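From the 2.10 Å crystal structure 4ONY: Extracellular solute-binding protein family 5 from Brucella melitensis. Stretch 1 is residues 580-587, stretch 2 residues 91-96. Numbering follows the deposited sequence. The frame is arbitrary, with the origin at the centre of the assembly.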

# COMPACT_ATOMS: atom_id res chain seq x y z
N THR A 580 13.58 -4.71 -12.86
CA THR A 580 12.38 -4.35 -12.12
C THR A 580 12.80 -4.08 -10.68
O THR A 580 13.41 -4.92 -10.07
CB THR A 580 11.39 -5.51 -12.13
OG1 THR A 580 10.98 -5.77 -13.47
CG2 THR A 580 10.17 -5.14 -11.28
N PRO A 581 12.47 -2.90 -10.15
CA PRO A 581 12.96 -2.60 -8.83
C PRO A 581 12.13 -3.23 -7.71
O PRO A 581 11.14 -3.93 -7.96
CB PRO A 581 12.87 -1.08 -8.79
CG PRO A 581 11.70 -0.75 -9.64
CD PRO A 581 11.70 -1.79 -10.73
N LEU A 582 12.55 -2.97 -6.48
CA LEU A 582 11.91 -3.48 -5.26
C LEU A 582 10.41 -3.30 -5.25
O LEU A 582 9.68 -4.21 -4.80
CB LEU A 582 12.52 -2.78 -4.06
CG LEU A 582 12.23 -3.33 -2.62
CD1 LEU A 582 12.83 -4.71 -2.48
CD2 LEU A 582 12.81 -2.34 -1.62
N SER A 583 9.93 -2.13 -5.74
CA SER A 583 8.49 -1.83 -5.70
C SER A 583 7.68 -2.46 -6.82
O SER A 583 6.47 -2.30 -6.85
CB SER A 583 8.23 -0.34 -5.67
OG SER A 583 8.74 0.30 -4.52
N GLY A 584 8.32 -3.19 -7.72
CA GLY A 584 7.60 -3.81 -8.81
C GLY A 584 7.68 -2.93 -10.04
O GLY A 584 8.51 -2.02 -10.10
N TYR A 585 6.86 -3.21 -11.05
CA TYR A 585 6.99 -2.50 -12.32
C TYR A 585 6.75 -1.00 -12.08
O TYR A 585 5.95 -0.64 -11.22
CB TYR A 585 6.03 -3.07 -13.42
CG TYR A 585 4.54 -2.83 -13.09
CD1 TYR A 585 3.92 -1.65 -13.40
CD2 TYR A 585 3.83 -3.81 -12.42
CE1 TYR A 585 2.59 -1.41 -13.04
CE2 TYR A 585 2.50 -3.62 -12.06
CZ TYR A 585 1.89 -2.41 -12.36
OH TYR A 585 0.59 -2.21 -12.01
N GLN A 586 7.37 -0.16 -12.90
CA GLN A 586 7.25 1.29 -12.76
C GLN A 586 6.93 1.92 -14.13
O GLN A 586 7.81 2.12 -14.95
CB GLN A 586 8.57 1.84 -12.25
CG GLN A 586 8.98 1.34 -10.90
CD GLN A 586 8.01 1.79 -9.86
OE1 GLN A 586 7.69 2.97 -9.79
NE2 GLN A 586 7.52 0.86 -9.06
N LEU A 587 5.65 2.19 -14.36
CA LEU A 587 5.19 2.73 -15.62
C LEU A 587 5.93 3.97 -16.08
O LEU A 587 6.13 4.16 -17.29
CB LEU A 587 3.69 3.04 -15.58
CG LEU A 587 2.77 1.85 -15.39
CD1 LEU A 587 1.34 2.30 -15.60
CD2 LEU A 587 3.12 0.72 -16.37
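Stretch 2 (91-96) SRDEPF

A beta turn leaves the amide groups of its central residues free of the turn's own hydrogen bond, and a second segment of chain can satisfy them. The contact between residues 580-587 and 91-96, nearly 500 positions apart in sequence, illustrates the principle. Neither segment forms a regular helix or strand. Pro581 to Gly584 make a type I turn, closed by Gly584 N to Pro581 O at 2.9 Å, and the loop of stretch 2 lies against it in antiparallel register: Leu582 faces Asp93 (CA to CA 4.5 Å) and Ser583 faces Arg92 (CA to CA 5.3 Å).

Two backbone amides of the turn make hydrogen bonds in this register. Leu582 N donates to Asp93 OD1 at 2.9 Å, while Ser583 N donates to Arg92 O, also at 2.9 Å. The CA-to-CB bond of Asp93 points sideways relative to stretch 1, but the end of the side chain comes nearer and delivers the carboxylate. Asp93 N donates to Ser91 OG at 3.1 Å.

Water extends the polar network: water 1 bridges Arg92 NH1 (2.8 Å) and Ser583 OG (2.9 Å), and water 2 links Ser583 OG (2.6 Å) to Glu94 O (2.9 Å).

Packing completes the fit. Leu582 CD2 lies 4.1 Å from Pro95 CD, Pro581 CB rests 3.5 Å from Arg92 O, and Gln586 OE1 approaches Arg92 CG at 3.4 Å.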

# COMPACT_ATOMS: atom_id res chain seq x y z
N SER A 91 12.80 7.00 -4.36
CA SER A 91 13.23 5.87 -5.18
C SER A 91 12.32 4.66 -4.95
O SER A 91 12.08 4.27 -3.81
CB SER A 91 14.65 5.42 -4.89
OG SER A 91 14.94 4.17 -5.54
N ARG A 92 11.94 3.98 -6.01
CA ARG A 92 11.11 2.78 -5.87
C ARG A 92 11.91 1.48 -5.82
O ARG A 92 11.35 0.40 -5.96
CB ARG A 92 10.06 2.77 -6.97
CG ARG A 92 9.15 4.00 -6.93
CD ARG A 92 8.33 4.03 -5.64
NE ARG A 92 7.58 5.28 -5.46
CZ ARG A 92 6.80 5.58 -4.42
NH1 ARG A 92 6.68 4.76 -3.38
NH2 ARG A 92 6.14 6.71 -4.41
N ASP A 93 13.24 1.60 -5.60
CA ASP A 93 14.09 0.46 -5.40
C ASP A 93 14.63 0.37 -4.00
O ASP A 93 15.51 -0.46 -3.76
CB ASP A 93 15.27 0.50 -6.39
CG ASP A 93 15.92 -0.86 -6.59
OD1 ASP A 93 15.26 -1.89 -6.52
OD2 ASP A 93 17.13 -0.89 -6.87
N GLU A 94 14.17 1.20 -3.10
CA GLU A 94 14.60 1.18 -1.70
C GLU A 94 13.39 1.25 -0.77
O GLU A 94 12.37 1.73 -1.18
CB GLU A 94 15.54 2.38 -1.38
CG GLU A 94 16.77 2.41 -2.26
CD GLU A 94 17.70 3.58 -1.96
OE1 GLU A 94 18.09 3.71 -0.75
OE2 GLU A 94 18.02 4.33 -2.94
N PRO A 95 13.53 0.78 0.48
CA PRO A 95 12.39 0.84 1.38
C PRO A 95 11.79 2.26 1.57
O PRO A 95 10.58 2.44 1.40
CB PRO A 95 12.95 0.31 2.70
CG PRO A 95 14.06 -0.64 2.27
CD PRO A 95 14.68 0.07 1.08
N PHE A 96 12.64 3.23 1.90
CA PHE A 96 12.17 4.60 2.12
C PHE A 96 13.36 5.57 2.04
O PHE A 96 13.87 6.06 3.07
CB PHE A 96 11.48 4.70 3.48
CG PHE A 96 10.58 5.91 3.66
CD1 PHE A 96 10.48 6.94 2.70
CD2 PHE A 96 9.78 6.01 4.80
CE1 PHE A 96 9.62 8.04 2.91
CE2 PHE A 96 8.93 7.10 4.99
CZ PHE A 96 8.83 8.09 4.05
O HOH W 1 7.56 2.23 -2.70
O HOH W 2 10.43 0.15 -2.61